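Local atomic coordinates of lipase (Pelosinus fermentans, PDB entry 5AH0), a protein that hydrolyses ester bonds as a zinc-binding lipase of the alpha/beta-hydrolase clan, and also attacks the synthetic polyester poly(butylene adipate-co-terephthalate). Residues A[166-171]-A[288-293]; A[184-189]-A[196-201]; A[205-210]-A[223-228]; A[21-24]-A[28-31]. All coordinates share one frame; numbering follows the deposited sequence.

Contact 1: A[166-171]-A[288-293]; sequences TTLADG and YPFGRF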
# COMPACT_ATOMS: atom_id res chain seq x y z
N THR A 166 -3.31 12.01 -1.59
CA THR A 166 -2.28 12.70 -2.36
C THR A 166 -2.83 13.63 -3.43
O THR A 166 -3.73 13.24 -4.17
CB THR A 166 -1.39 11.74 -3.12
OG1 THR A 166 -1.03 10.65 -2.28
CG2 THR A 166 -0.16 12.46 -3.56
N THR A 167 -2.25 14.82 -3.57
CA THR A 167 -2.68 15.72 -4.64
C THR A 167 -2.27 15.16 -6.01
O THR A 167 -2.75 15.61 -7.04
CB THR A 167 -2.12 17.14 -4.42
OG1 THR A 167 -0.70 17.09 -4.28
CG2 THR A 167 -2.68 17.70 -3.15
N LEU A 168 -1.42 14.14 -6.02
CA LEU A 168 -1.10 13.46 -7.27
C LEU A 168 -2.35 12.82 -7.85
O LEU A 168 -2.56 12.83 -9.06
CB LEU A 168 -0.04 12.38 -7.07
CG LEU A 168 0.54 11.83 -8.37
CD1 LEU A 168 1.67 12.70 -8.90
CD2 LEU A 168 1.00 10.41 -8.20
N ALA A 169 -3.19 12.27 -6.98
CA ALA A 169 -4.41 11.61 -7.44
C ALA A 169 -5.55 12.60 -7.66
O ALA A 169 -6.52 12.29 -8.35
CB ALA A 169 -4.83 10.52 -6.45
N ASP A 170 -5.44 13.80 -7.07
CA ASP A 170 -6.47 14.83 -7.26
C ASP A 170 -6.43 15.39 -8.68
O ASP A 170 -7.45 15.84 -9.20
CB ASP A 170 -6.31 15.97 -6.24
CG ASP A 170 -6.68 15.55 -4.82
OD1 ASP A 170 -6.63 14.35 -4.50
OD2 ASP A 170 -7.04 16.43 -4.01
N GLY A 171 -5.25 15.39 -9.29
CA GLY A 171 -5.07 15.86 -10.65
C GLY A 171 -5.64 14.94 -11.72
O GLY A 171 -5.58 15.24 -12.91
N TYR A 288 10.91 13.02 -10.86
CA TYR A 288 11.20 14.44 -11.00
C TYR A 288 9.97 15.29 -11.40
O TYR A 288 9.65 16.26 -10.73
CB TYR A 288 12.34 14.66 -11.99
CG TYR A 288 12.59 16.13 -12.25
CD1 TYR A 288 13.22 16.93 -11.30
CD2 TYR A 288 12.18 16.73 -13.45
CE1 TYR A 288 13.43 18.30 -11.54
CE2 TYR A 288 12.40 18.08 -13.69
CZ TYR A 288 13.03 18.86 -12.74
OH TYR A 288 13.23 20.20 -12.97
N PRO A 289 9.27 14.93 -12.49
CA PRO A 289 8.14 15.79 -12.82
C PRO A 289 6.99 15.68 -11.82
O PRO A 289 6.27 16.65 -11.60
CB PRO A 289 7.70 15.28 -14.20
CG PRO A 289 8.08 13.83 -14.18
CD PRO A 289 9.38 13.78 -13.41
N PHE A 290 6.81 14.50 -11.22
CA PHE A 290 5.71 14.32 -10.28
C PHE A 290 5.93 15.08 -8.98
O PHE A 290 5.01 15.73 -8.48
CB PHE A 290 5.48 12.82 -10.06
CG PHE A 290 5.20 12.09 -11.34
CD1 PHE A 290 4.01 12.32 -12.03
CD2 PHE A 290 6.14 11.26 -11.92
CE1 PHE A 290 3.76 11.70 -13.23
CE2 PHE A 290 5.89 10.64 -13.13
CZ PHE A 290 4.70 10.86 -13.78
N GLY A 291 7.15 15.04 -8.45
CA GLY A 291 7.55 15.87 -7.33
C GLY A 291 7.31 17.35 -7.57
O GLY A 291 6.82 18.05 -6.68
N ARG A 292 7.65 17.84 -8.76
CA ARG A 292 7.45 19.25 -9.08
C ARG A 292 5.97 19.57 -9.22
O ARG A 292 5.52 20.63 -8.78
CB ARG A 292 8.21 19.66 -10.34
CG ARG A 292 9.72 19.73 -10.11
CD ARG A 292 10.49 20.35 -11.26
NE ARG A 292 10.64 21.80 -11.17
CZ ARG A 292 9.96 22.65 -11.92
NH1 ARG A 292 9.08 22.18 -12.81
NH2 ARG A 292 10.15 23.95 -11.79
N PHE A 293 5.22 18.66 -9.83
CA PHE A 293 3.79 18.88 -9.95
C PHE A 293 3.15 19.00 -8.57
O PHE A 293 2.41 19.94 -8.33
CB PHE A 293 3.09 17.76 -10.73
CG PHE A 293 1.60 17.91 -10.75
CD1 PHE A 293 0.98 18.74 -11.67
CD2 PHE A 293 0.82 17.26 -9.79
CE1 PHE A 293 -0.40 18.91 -11.67
CE2 PHE A 293 -0.57 17.42 -9.78
CZ PHE A 293 -1.19 18.25 -10.72
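Leu168 and Phe290 illustrate how a single methyl group can join two short helical pieces that lie far apart in sequence. The two side chains cross at a slant. Leu168 extends its CG away from its own backbone N (chi1 -169°), which carries CD1 to within 3.9 Å of Phe290 CD1, and the same methyl also lies 4.0 Å from Phe290 CB. It therefore rests at the base of the aromatic side chain, beside the ring's attachment to the helix. Within helix 288-294, Pro289 CG covers one face of the Phe290 ring toward its rim, which probably restricts its rotation. Phe293, one helical turn on, behaves differently: its CB bond points at the other segment, and the ring is presented edge first. Its CE2 lies 3.9 Å from Thr167 O, with the oxygen close to the ring plane. No hydrogen bond crosses the contact, so the two pieces meet through van der Waals packing. Helix 173-190 completes the setting: Ile174 touches both phenylalanines, and Phe178 meets Phe290 edge-to-face, while Ile294 at the end of helix 288-294 packs on Thr167 and Leu168 of helix 167-170.

Contact 2: A[184-189]-A[196-201]; sequences ASLASF and LIYDFK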
# COMPACT_ATOMS: atom_id res chain seq x y z
N ALA A 184 6.70 1.70 -17.66
CA ALA A 184 7.70 1.98 -18.68
C ALA A 184 9.07 2.09 -18.04
O ALA A 184 10.06 1.59 -18.58
CB ALA A 184 7.35 3.24 -19.42
N SER A 185 9.12 2.72 -16.87
CA SER A 185 10.38 2.89 -16.16
C SER A 185 10.97 1.56 -15.73
O SER A 185 12.17 1.34 -15.89
CB SER A 185 10.19 3.77 -14.93
OG SER A 185 11.41 3.92 -14.23
N LEU A 186 10.14 0.68 -15.19
CA LEU A 186 10.61 -0.63 -14.75
C LEU A 186 11.18 -1.45 -15.91
O LEU A 186 12.23 -2.08 -15.79
CB LEU A 186 9.48 -1.40 -14.08
CG LEU A 186 8.93 -0.84 -12.77
CD1 LEU A 186 7.83 -1.76 -12.25
CD2 LEU A 186 10.03 -0.65 -11.74
N ALA A 187 10.48 -1.43 -17.04
CA ALA A 187 10.90 -2.16 -18.23
C ALA A 187 12.27 -1.69 -18.71
O ALA A 187 13.08 -2.49 -19.14
CB ALA A 187 9.87 -2.02 -19.34
N SER A 188 12.52 -0.38 -18.64
CA SER A 188 13.81 0.14 -19.07
C SER A 188 14.92 -0.22 -18.09
O SER A 188 15.95 -0.76 -18.48
CB SER A 188 13.76 1.65 -19.24
OG SER A 188 15.07 2.18 -19.37
N PHE A 189 14.65 0.02 -16.82
CA PHE A 189 15.63 -0.13 -15.76
C PHE A 189 16.14 -1.57 -15.59
O PHE A 189 17.29 -1.78 -15.22
CB PHE A 189 15.04 0.36 -14.44
CG PHE A 189 16.02 0.42 -13.32
CD1 PHE A 189 17.05 1.35 -13.32
CD2 PHE A 189 15.90 -0.43 -12.23
CE1 PHE A 189 17.96 1.41 -12.28
CE2 PHE A 189 16.80 -0.36 -11.19
CZ PHE A 189 17.83 0.56 -11.21
N LEU A 196 8.58 -7.39 -19.99
CA LEU A 196 8.45 -7.20 -18.54
C LEU A 196 7.25 -7.95 -17.98
O LEU A 196 6.14 -7.84 -18.49
CB LEU A 196 8.31 -5.71 -18.22
CG LEU A 196 8.10 -5.32 -16.76
CD1 LEU A 196 9.43 -5.34 -15.99
CD2 LEU A 196 7.47 -3.93 -16.68
N ILE A 197 7.47 -8.72 -16.92
CA ILE A 197 6.37 -9.39 -16.26
C ILE A 197 5.73 -8.43 -15.26
O ILE A 197 6.31 -8.12 -14.22
CB ILE A 197 6.83 -10.67 -15.55
CG1 ILE A 197 7.62 -11.54 -16.53
CG2 ILE A 197 5.63 -11.42 -14.97
CD1 ILE A 197 8.18 -12.80 -15.92
N TYR A 198 4.57 -7.92 -15.62
CA TYR A 198 3.83 -7.01 -14.77
C TYR A 198 2.34 -7.19 -15.04
O TYR A 198 1.93 -7.27 -16.19
CB TYR A 198 4.26 -5.56 -15.01
CG TYR A 198 3.77 -4.59 -13.95
CD1 TYR A 198 2.44 -4.16 -13.93
CD2 TYR A 198 4.64 -4.09 -12.98
CE1 TYR A 198 1.99 -3.26 -12.96
CE2 TYR A 198 4.19 -3.19 -11.99
CZ TYR A 198 2.86 -2.78 -12.00
OH TYR A 198 2.41 -1.91 -11.05
N ASP A 199 1.55 -7.27 -13.98
CA ASP A 199 0.12 -7.50 -14.14
C ASP A 199 -0.72 -6.59 -13.26
O ASP A 199 -0.48 -6.48 -12.06
CB ASP A 199 -0.21 -8.96 -13.82
CG ASP A 199 -1.69 -9.23 -13.89
OD1 ASP A 199 -2.37 -8.60 -14.73
OD2 ASP A 199 -2.18 -10.05 -13.09
N PHE A 200 -1.74 -5.96 -13.84
CA PHE A 200 -2.51 -4.99 -13.07
C PHE A 200 -3.54 -5.64 -12.17
O PHE A 200 -4.10 -4.98 -11.28
CB PHE A 200 -3.17 -3.97 -14.00
CG PHE A 200 -2.17 -3.09 -14.68
CD1 PHE A 200 -1.57 -2.05 -13.98
CD2 PHE A 200 -1.83 -3.28 -16.01
CE1 PHE A 200 -0.64 -1.24 -14.59
CE2 PHE A 200 -0.90 -2.47 -16.63
CZ PHE A 200 -0.30 -1.45 -15.91
N LYS A 201 -3.76 -6.94 -12.39
CA LYS A 201 -4.65 -7.73 -11.54
C LYS A 201 -6.03 -7.09 -11.44
O LYS A 201 -6.51 -6.79 -10.34
CB LYS A 201 -4.03 -7.92 -10.16
CG LYS A 201 -2.66 -8.58 -10.19
CD LYS A 201 -1.88 -8.30 -8.92
CE LYS A 201 -0.38 -8.37 -9.15
NZ LYS A 201 0.36 -7.27 -8.41
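Leu196 and Tyr198 lie in the loop that follows helix 173-190, where the chain turns and folds back to lay two alternate side chains against the last turns of that helix. The returning segment has no regular structure, yet both residues aim their CB bonds at the helix. Leu196 turns CG away from its own amide (chi1 178°) and reaches across so that CD2 lies 3.9 Å from Ala187 N and 4.1 Å from Ala187 CB, and the same methyl meets Leu186 CB at 4.1 Å. One branch thus covers the backbone and two neighbouring side chains at once. An alanine here lacks both methyls, which would probably open a gap over Ala187 and leave Leu186 freer to shift. Leu186 works the other way, its CD1 slanting against the Tyr198 ring 3.9 Å from CE2. The far end of that ring is held separately: Tyr198 OH hydrogen-bonds Met13 O. Further along, Asp199 makes an Asx turn, OD1 accepting from Lys201 N at 3.2 Å from well above the carboxylate plane, while its OD2 forms a salt bridge with Arg87. Across the contact itself, however, the side chains that meet are apolar, and no hydrogen bond crosses to fix direction. The chemistry suggests that close apolar fit contributes much of what keeps the loop on the helix, while Tyr198 OH and Asp199 OD2 find their partners, Met13 O and Arg87, outside both segments.

Contact 3: A[205-210]-A[223-228]; sequences WGLNRK and FNSAIW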
# COMPACT_ATOMS: atom_id res chain seq x y z
N TRP A 205 -12.69 -6.93 -13.08
CA TRP A 205 -13.25 -5.96 -14.01
C TRP A 205 -13.15 -6.46 -15.45
O TRP A 205 -13.45 -5.73 -16.39
CB TRP A 205 -12.55 -4.62 -13.90
CG TRP A 205 -12.53 -4.01 -12.54
CD1 TRP A 205 -11.52 -4.07 -11.62
CD2 TRP A 205 -13.56 -3.22 -11.94
NE1 TRP A 205 -11.86 -3.37 -10.49
CE2 TRP A 205 -13.11 -2.84 -10.66
CE3 TRP A 205 -14.83 -2.80 -12.36
CZ2 TRP A 205 -13.89 -2.06 -9.79
CZ3 TRP A 205 -15.59 -2.02 -11.50
CH2 TRP A 205 -15.12 -1.66 -10.23
N GLY A 206 -12.67 -7.68 -15.63
CA GLY A 206 -12.51 -8.25 -16.95
C GLY A 206 -11.35 -7.65 -17.73
O GLY A 206 -11.18 -7.93 -18.92
N LEU A 207 -10.55 -6.83 -17.05
CA LEU A 207 -9.41 -6.18 -17.69
C LEU A 207 -8.10 -6.94 -17.50
O LEU A 207 -7.13 -6.39 -16.98
CB LEU A 207 -9.28 -4.74 -17.19
CG LEU A 207 -10.41 -3.84 -17.69
CD1 LEU A 207 -10.33 -2.44 -17.09
CD2 LEU A 207 -10.40 -3.78 -19.21
N ASN A 208 -8.09 -8.19 -17.93
CA ASN A 208 -6.88 -8.99 -17.91
C ASN A 208 -6.23 -9.00 -19.29
O ASN A 208 -6.92 -8.89 -20.30
CB ASN A 208 -7.19 -10.41 -17.45
CG ASN A 208 -8.28 -11.05 -18.25
OD1 ASN A 208 -9.46 -10.98 -17.88
ND2 ASN A 208 -7.92 -11.67 -19.37
N ARG A 209 -4.91 -9.14 -19.34
CA ARG A 209 -4.21 -9.07 -20.62
C ARG A 209 -4.67 -10.17 -21.56
O ARG A 209 -4.80 -11.33 -21.17
CB ARG A 209 -2.70 -9.19 -20.46
CG ARG A 209 -2.02 -8.79 -21.75
CD ARG A 209 -0.62 -9.33 -21.87
NE ARG A 209 0.30 -8.77 -20.91
CZ ARG A 209 1.56 -8.46 -21.20
NH1 ARG A 209 2.00 -8.64 -22.44
NH2 ARG A 209 2.36 -7.96 -20.27
N LYS A 210 -4.92 -9.78 -22.81
CA LYS A 210 -5.28 -10.72 -23.85
C LYS A 210 -4.04 -11.46 -24.36
O LYS A 210 -2.91 -11.01 -24.12
CB LYS A 210 -5.98 -9.99 -24.99
CG LYS A 210 -7.08 -9.06 -24.49
CD LYS A 210 -8.07 -9.80 -23.60
CE LYS A 210 -9.22 -8.89 -23.19
NZ LYS A 210 -9.95 -8.36 -24.37
N PHE A 223 -5.78 1.96 -18.69
CA PHE A 223 -5.96 3.33 -18.20
C PHE A 223 -6.72 4.24 -19.17
O PHE A 223 -6.94 5.42 -18.89
CB PHE A 223 -4.59 3.92 -17.84
CG PHE A 223 -3.93 3.22 -16.69
CD1 PHE A 223 -4.27 3.55 -15.38
CD2 PHE A 223 -3.01 2.22 -16.90
CE1 PHE A 223 -3.68 2.90 -14.31
CE2 PHE A 223 -2.41 1.56 -15.83
CZ PHE A 223 -2.75 1.90 -14.54
N ASN A 224 -7.11 3.70 -20.31
CA ASN A 224 -8.00 4.41 -21.22
C ASN A 224 -9.41 3.86 -21.07
O ASN A 224 -10.29 4.15 -21.88
CB ASN A 224 -7.53 4.31 -22.66
CG ASN A 224 -6.17 4.94 -22.88
OD1 ASN A 224 -5.51 5.39 -21.93
ND2 ASN A 224 -5.73 4.97 -24.13
N SER A 225 -9.61 3.04 -20.05
CA SER A 225 -10.92 2.46 -19.78
C SER A 225 -11.89 3.47 -19.17
O SER A 225 -11.48 4.43 -18.50
CB SER A 225 -10.78 1.26 -18.85
OG SER A 225 -12.05 0.81 -18.45
N ALA A 226 -13.17 3.25 -19.39
CA ALA A 226 -14.20 4.13 -18.87
C ALA A 226 -14.35 3.98 -17.37
O ALA A 226 -14.87 4.86 -16.69
CB ALA A 226 -15.54 3.85 -19.56
N ILE A 227 -13.89 2.84 -16.85
CA ILE A 227 -14.07 2.49 -15.45
C ILE A 227 -13.58 3.56 -14.49
O ILE A 227 -14.22 3.83 -13.47
CB ILE A 227 -13.35 1.17 -15.12
CG1 ILE A 227 -13.79 0.06 -16.06
CG2 ILE A 227 -13.64 0.75 -13.70
CD1 ILE A 227 -15.22 -0.36 -15.88
N TRP A 228 -12.46 4.19 -14.83
CA TRP A 228 -11.81 5.15 -13.94
C TRP A 228 -12.68 6.35 -13.60
O TRP A 228 -12.60 6.89 -12.50
CB TRP A 228 -10.51 5.62 -14.57
CG TRP A 228 -9.60 4.49 -14.82
CD1 TRP A 228 -9.38 3.86 -16.00
CD2 TRP A 228 -8.81 3.80 -13.84
NE1 TRP A 228 -8.48 2.83 -15.83
CE2 TRP A 228 -8.12 2.77 -14.51
CE3 TRP A 228 -8.61 3.97 -12.47
CZ2 TRP A 228 -7.25 1.91 -13.85
CZ3 TRP A 228 -7.74 3.12 -11.82
CH2 TRP A 228 -7.07 2.09 -12.51
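Trp205 and Ile227 come together through their first torsions: Trp205 sets CG opposite its carbonyl carbon (chi1 -56°), swinging the indole toward the other segment, and Ile227 holds CG2 anti to its backbone N. The result is a CH-pi contact beside the zinc site, a metal site reminiscent of the zinc-binding bacterial lipases of the alpha/beta-hydrolase fold. Ile227 CG2 sits over a face of the indole, 4.2 Å from the centroid of the six-membered ring and 20° off its normal, with Trp205 CE3 at 4.0 Å on the rim side. The indole in turn meets His82 edge-to-face and touches Asp233; both are zinc ligands, completed by Asp56 and His76, so Ile227 packs on a residue that itself touches two zinc ligands. Leu207 adds a second, looser apolar contact, its CD1 4.4 Å from Ile227 CG1. The isoleucine is itself placed by Ser225, which stands before the turn into helix 227-230 and accepts a capping bond from Ile227 N. An alanine at Ser225 would keep the CB but would probably leave that amide without its mate and the helix start less firmly fixed beside the tryptophan. The serine hydroxyl thus has two neighbours of unlike character: Ser225 OG takes the Ile227 N-H at 3.2 Å and nearly straight, at 170°, while Leu207 CD1 lies 3.9 Å from the same oxygen.

Contact 4: A[21-24]-A[28-31]; sequences LGLK and GITD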
# COMPACT_ATOMS: atom_id res chain seq x y z
N LEU A 21 11.30 -9.39 -12.95
CA LEU A 21 12.52 -10.12 -12.63
C LEU A 21 13.67 -9.15 -12.51
O LEU A 21 13.81 -8.22 -13.31
CB LEU A 21 12.81 -11.16 -13.71
CG LEU A 21 12.28 -12.56 -13.40
CD1 LEU A 21 10.77 -12.55 -13.21
CD2 LEU A 21 12.67 -13.51 -14.52
N GLY A 22 14.50 -9.35 -11.49
CA GLY A 22 15.69 -8.55 -11.36
C GLY A 22 15.55 -7.35 -10.45
O GLY A 22 16.54 -6.71 -10.14
N LEU A 23 14.32 -7.03 -10.05
CA LEU A 23 14.09 -5.92 -9.13
C LEU A 23 12.97 -6.24 -8.14
O LEU A 23 11.80 -6.32 -8.52
CB LEU A 23 13.75 -4.64 -9.89
CG LEU A 23 13.91 -3.34 -9.07
CD1 LEU A 23 15.38 -3.02 -8.85
CD2 LEU A 23 13.21 -2.18 -9.70
N LYS A 24 13.34 -6.44 -6.88
CA LYS A 24 12.37 -6.63 -5.81
C LYS A 24 11.79 -5.28 -5.38
O LYS A 24 12.53 -4.31 -5.19
CB LYS A 24 13.04 -7.32 -4.62
CG LYS A 24 12.60 -8.74 -4.35
CD LYS A 24 12.86 -9.66 -5.51
CE LYS A 24 12.26 -11.00 -5.23
NZ LYS A 24 12.45 -11.89 -6.39
N GLY A 28 14.90 -3.56 -3.91
CA GLY A 28 15.53 -3.41 -5.21
C GLY A 28 16.28 -4.68 -5.57
O GLY A 28 15.70 -5.77 -5.62
N ILE A 29 17.59 -4.53 -5.80
CA ILE A 29 18.43 -5.66 -6.19
C ILE A 29 18.95 -6.41 -4.96
O ILE A 29 19.76 -7.32 -5.09
CB ILE A 29 19.61 -5.21 -7.06
CG1 ILE A 29 20.59 -4.36 -6.25
CG2 ILE A 29 19.11 -4.45 -8.30
CD1 ILE A 29 21.87 -4.04 -6.99
N THR A 30 18.48 -6.01 -3.78
CA THR A 30 18.62 -6.83 -2.57
C THR A 30 17.26 -7.43 -2.16
O THR A 30 16.24 -6.75 -2.17
CB THR A 30 19.20 -5.99 -1.41
OG1 THR A 30 20.40 -5.34 -1.85
CG2 THR A 30 19.52 -6.87 -0.20
N ASP A 31 17.23 -8.70 -1.79
CA ASP A 31 15.96 -9.29 -1.38
C ASP A 31 15.76 -9.12 0.12
O ASP A 31 16.10 -10.02 0.89
CB ASP A 31 15.90 -10.78 -1.75
CG ASP A 31 14.49 -11.33 -1.67
OD1 ASP A 31 13.61 -10.68 -1.06
OD2 ASP A 31 14.25 -12.43 -2.22
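Lys24 and Gly28 form a single antiparallel bridge, a hydrogen-bonded pair with CA atoms 4.6 Å apart, which closes a hairpin-like turn over the three residues between them. Lys24 N donates to Gly28 O at 2.8 Å, the donor lying above the carbonyl plane; the return bond from Gly28 N to Lys24 O is equally short but weak, bent to 128°. The positive phi of Gly28 is one that glycine adopts readily. Side chains then close the two flanks of the bridge differently. Leu23 CD1 rests 3.7 Å from Gly28 CA, against the backbone itself, and touches Ile29 CG2 at 4.0 Å. That isoleucine methyl also approaches Gly22 O, so it spans two residues of the facing segment. On the other flank Lys24 folds back at chi2 (60°), and its aliphatic chain crosses Asp31 at a slant, CE being 3.9 Å from Asp31 OD2. Lys24 NZ stays 4.6 Å from Asp31 OD2, too far for a salt bridge, though the opposite charges probably still attract. The carboxylate has a stronger partner in Arg17, whose NH1 forms a salt bridge with Asp31 OD1. A further bond, from Trp15 NE1 to Leu23 O, holds the turn to the preceding loop. Along the chain the turn falls between strand 6-9 and helix 32-38, with Asp31 at the N-cap position of that helix, and Leu23 packs on Leu186, Phe189 and Thr190 of helix 173-190.

How the contacts relate
Burial separates the four contacts: contacts 1 and 2 are buried, contact 4 is partly so, and contact 3 lies at the surface near the zinc ion. Helix 173-190 is a common thread, carrying one segment of contact 2, packing on the phenylalanines of contact 1 and also meeting contact 4, which contact 2 touches again where Ile197 packs on Leu21. Contact 2 also reaches contact 3, through Phe200 against Phe223. Contacts 2 and 3 both fall within the long chain excursion closed by contact 1. Only contact 4 is bridged by hydrogen bonds, as suits a local turn; the others rely on apolar fit, varied in contact 3 by a methyl over an indole face.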